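Local coordinates for chlorella virus DNA ligase-adenylate (Chlorella virus, PDB 1FVI), which probably seals nicks in DNA as an ATP-dependent ligase, and is captured here as its adenylated form, with AMP bound, at residues Gln149-Val154 against Lys187-Ala192. The protein carries 1 engineered substitution. Residues are numbered along the deposited sequence; the frame is centred on the assembly and turned at random.
Sequences QYERDV and KQFKDA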
ATOM      1  N   GLN A 149      -5.402  13.774  -1.561  1.00 21.99           N
ATOM      2  CA  GLN A 149      -6.187  13.240  -0.453  1.00 23.72           C
ATOM      3  C   GLN A 149      -5.976  11.735  -0.422  1.00 29.28           C
ATOM      4  O   GLN A 149      -5.881  11.132   0.651  1.00 20.58           O
ATOM      5  CB  GLN A 149      -7.674  13.556  -0.619  1.00 20.63           C
ATOM      6  CG  GLN A 149      -7.987  15.051  -0.665  1.00 38.63           C
ATOM      7  CD  GLN A 149      -9.476  15.359  -0.812  1.00 46.13           C
ATOM      8  OE1 GLN A 149     -10.125  15.772   0.146  1.00 62.99           O
ATOM      9  NE2 GLN A 149     -10.013  15.181  -2.016  1.00 40.67           N
ATOM     10  N   TYR A 150      -5.855  11.142  -1.613  1.00 24.89           N
ATOM     11  CA  TYR A 150      -5.633   9.708  -1.734  1.00 19.32           C
ATOM     12  C   TYR A 150      -4.272   9.276  -1.156  1.00 20.66           C
ATOM     13  O   TYR A 150      -4.183   8.244  -0.465  1.00 18.29           O
ATOM     14  CB  TYR A 150      -5.782   9.267  -3.198  1.00 17.96           C
ATOM     15  CG  TYR A 150      -5.696   7.775  -3.348  1.00 23.27           C
ATOM     16  CD1 TYR A 150      -6.699   6.951  -2.823  1.00 18.38           C
ATOM     17  CD2 TYR A 150      -4.588   7.174  -3.950  1.00 19.92           C
ATOM     18  CE1 TYR A 150      -6.598   5.576  -2.886  1.00 22.50           C
ATOM     19  CE2 TYR A 150      -4.480   5.783  -4.017  1.00 21.07           C
ATOM     20  CZ  TYR A 150      -5.487   4.998  -3.475  1.00 20.04           C
ATOM     21  OH  TYR A 150      -5.382   3.639  -3.444  1.00 19.80           O
ATOM     22  N   GLU A 151      -3.225  10.075  -1.413  1.00 19.73           N
ATOM     23  CA  GLU A 151      -1.877   9.776  -0.907  1.00 19.91           C
ATOM     24  C   GLU A 151      -1.885   9.847   0.622  1.00 23.25           C
ATOM     25  O   GLU A 151      -1.302   8.983   1.280  1.00 19.42           O
ATOM     26  CB  GLU A 151      -0.803  10.731  -1.477  1.00 12.34           C
ATOM     27  CG  GLU A 151       0.623  10.381  -0.960  1.00 22.31           C
ATOM     28  CD  GLU A 151       1.787  11.043  -1.705  1.00 23.13           C
ATOM     29  OE1 GLU A 151       2.905  11.051  -1.153  1.00 19.64           O
ATOM     30  OE2 GLU A 151       1.613  11.528  -2.839  1.00 23.88           O
ATOM     31  N   ARG A 152      -2.511  10.897   1.167  1.00 20.11           N
ATOM     32  CA  ARG A 152      -2.649  11.067   2.616  1.00 15.73           C
ATOM     33  C   ARG A 152      -3.325   9.815   3.210  1.00 15.82           C
ATOM     34  O   ARG A 152      -2.856   9.239   4.193  1.00 19.90           O
ATOM     35  CB  ARG A 152      -3.523  12.289   2.908  1.00 18.19           C
ATOM     36  CG  ARG A 152      -3.951  12.426   4.373  1.00 25.02           C
ATOM     37  CD  ARG A 152      -5.269  13.186   4.517  1.00 40.46           C
ATOM     38  NE  ARG A 152      -6.367  12.550   3.787  1.00 48.58           N
ATOM     39  CZ  ARG A 152      -7.493  13.165   3.424  1.00 58.82           C
ATOM     40  NH1 ARG A 152      -7.694  14.439   3.725  1.00 63.77           N
ATOM     41  NH2 ARG A 152      -8.394  12.529   2.686  1.00 58.86           N
ATOM     42  N   ASP A 153      -4.427   9.393   2.594  1.00 25.14           N
ATOM     43  CA  ASP A 153      -5.171   8.217   3.053  1.00 20.25           C
ATOM     44  C   ASP A 153      -4.304   6.983   3.045  1.00 21.85           C
ATOM     45  O   ASP A 153      -4.197   6.254   4.030  1.00 25.83           O
ATOM     46  CB  ASP A 153      -6.385   7.982   2.153  1.00 24.56           C
ATOM     47  CG  ASP A 153      -7.518   8.942   2.447  1.00 33.89           C
ATOM     48  OD1 ASP A 153      -7.489   9.577   3.527  1.00 45.61           O
ATOM     49  OD2 ASP A 153      -8.443   9.063   1.610  1.00 43.40           O
ATOM     50  N   VAL A 154      -3.692   6.759   1.893  1.00 22.67           N
ATOM     51  CA  VAL A 154      -2.808   5.634   1.653  1.00 25.41           C
ATOM     52  C   VAL A 154      -1.617   5.617   2.634  1.00 23.80           C
ATOM     53  O   VAL A 154      -1.295   4.575   3.217  1.00 22.15           O
ATOM     54  CB  VAL A 154      -2.444   5.621   0.125  1.00 27.48           C
ATOM     55  CG1 VAL A 154      -0.991   5.407  -0.118  1.00 18.38           C
ATOM     56  CG2 VAL A 154      -3.322   4.607  -0.588  1.00 21.68           C
ATOM     57  N   LYS A 187       4.989   9.844  -5.135  1.00 17.43           N
ATOM     58  CA  LYS A 187       5.322  10.106  -3.745  1.00 30.54           C
ATOM     59  C   LYS A 187       5.477  11.628  -3.704  1.00 25.42           C
ATOM     60  O   LYS A 187       6.566  12.169  -3.841  1.00 24.67           O
ATOM     61  CB  LYS A 187       6.599   9.352  -3.342  1.00 28.29           C
ATOM     62  CG  LYS A 187       6.404   7.826  -3.276  1.00 30.11           C
ATOM     63  CD  LYS A 187       7.719   7.067  -3.218  1.00 32.77           C
ATOM     64  CE  LYS A 187       8.453   7.287  -1.915  1.00 27.96           C
ATOM     65  NZ  LYS A 187       9.763   6.568  -1.891  1.00 35.16           N
ATOM     66  N   GLN A 188       4.336  12.303  -3.629  1.00 25.79           N
ATOM     67  CA  GLN A 188       4.302  13.750  -3.626  1.00 29.53           C
ATOM     68  C   GLN A 188       4.416  14.386  -2.247  1.00 27.94           C
ATOM     69  O   GLN A 188       4.722  15.569  -2.154  1.00 24.57           O
ATOM     70  CB  GLN A 188       3.046  14.244  -4.345  1.00 25.32           C
ATOM     71  CG  GLN A 188       3.008  13.929  -5.843  1.00 31.09           C
ATOM     72  CD  GLN A 188       3.945  14.800  -6.676  1.00 36.87           C
ATOM     73  OE1 GLN A 188       3.852  16.025  -6.659  1.00 36.19           O
ATOM     74  NE2 GLN A 188       4.824  14.169  -7.431  1.00 31.27           N
ATOM     75  N   PHE A 189       4.188  13.613  -1.184  1.00 23.63           N
ATOM     76  CA  PHE A 189       4.285  14.153   0.175  1.00 29.36           C
ATOM     77  C   PHE A 189       5.736  14.265   0.609  1.00 26.19           C
ATOM     78  O   PHE A 189       6.578  13.461   0.202  1.00 22.51           O
ATOM     79  CB  PHE A 189       3.474  13.342   1.195  1.00 21.51           C
ATOM     80  CG  PHE A 189       2.007  13.660   1.201  1.00 15.59           C
ATOM     81  CD1 PHE A 189       1.343  13.964   0.022  1.00 20.68           C
ATOM     82  CD2 PHE A 189       1.272  13.581   2.378  1.00 20.96           C
ATOM     83  CE1 PHE A 189      -0.033  14.176   0.011  1.00 20.96           C
ATOM     84  CE2 PHE A 189      -0.124  13.795   2.379  1.00 15.99           C
ATOM     85  CZ  PHE A 189      -0.771  14.089   1.198  1.00 22.60           C
ATOM     86  N   LYS A 190       5.997  15.264   1.450  1.00 28.39           N
ATOM     87  CA  LYS A 190       7.327  15.594   1.958  1.00 26.30           C
ATOM     88  C   LYS A 190       7.520  15.055   3.366  1.00 18.32           C
ATOM     89  O   LYS A 190       6.571  14.995   4.134  1.00 25.17           O
ATOM     90  CB  LYS A 190       7.448  17.121   1.973  1.00 29.14           C
ATOM     91  CG  LYS A 190       8.843  17.705   1.961  1.00 41.78           C
ATOM     92  CD  LYS A 190       8.730  19.219   1.746  1.00 54.25           C
ATOM     93  CE  LYS A 190      10.065  19.894   1.448  1.00 53.86           C
ATOM     94  NZ  LYS A 190      10.912  20.044   2.658  1.00 66.25           N
ATOM     95  N   ASP A 191       8.754  14.680   3.692  1.00 19.50           N
ATOM     96  CA  ASP A 191       9.115  14.169   5.005  1.00 23.24           C
ATOM     97  C   ASP A 191       9.570  15.292   5.918  1.00 29.64           C
ATOM     98  O   ASP A 191      10.435  16.096   5.555  1.00 31.73           O
ATOM     99  CB  ASP A 191      10.259  13.175   4.897  1.00 23.98           C
ATOM    100  CG  ASP A 191       9.828  11.861   4.342  1.00 30.22           C
ATOM    101  OD1 ASP A 191       8.968  11.201   4.969  1.00 29.17           O
ATOM    102  OD2 ASP A 191      10.353  11.491   3.274  1.00 42.66           O
ATOM    103  N   ALA A 192       9.027  15.309   7.126  1.00 29.63           N
ATOM    104  CA  ALA A 192       9.382  16.324   8.105  1.00 29.57           C
ATOM    105  C   ALA A 192       9.339  15.746   9.524  1.00 35.43           C
ATOM    106  O   ALA A 192       8.864  14.627   9.750  1.00 28.94           O
ATOM    107  CB  ALA A 192       8.449  17.531   7.976  1.00 18.64           C
TER
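One face of the Phe189 ring is covered by the Glu151 side chain, whose CG lies over it toward the rim, 4.1 Å from the ring centroid in a CH-pi contact. The ring's far end meets Arg152, CZ lying 3.7 Å from Arg152 CB. The Arg152 guanidinium, folded back by the bend at chi3 (58°), has Gln149 CA over one face and the Asp153 carboxylate at its edge, where Arg152 NE and Asp153 OD1 form a 3.2 Å salt bridge. Glu151, with CG anti to its backbone N and the chain extended, reaches off the helix so that its buried carboxylate grips two successive backbone amides. Gln188 N donates to the syn lone pair of Glu151 OE2 at 2.9 Å; Phe189 N donates to Glu151 OE1, also at 2.9 Å, from above the carboxylate plane. The paired bonds hold the backbone just after Lys187, which contacts AMP in another structure of this protein; here its side chain is about 4 Å from that of Lys26, the covalent AMP site. The contact thus ties helix 144-156 of the nucleotide-binding domain to the linker entering strand 190-201 of the OB domain, Phe189 also touching Leu148 and Leu155 of that helix and Lys273 of strand 269-275.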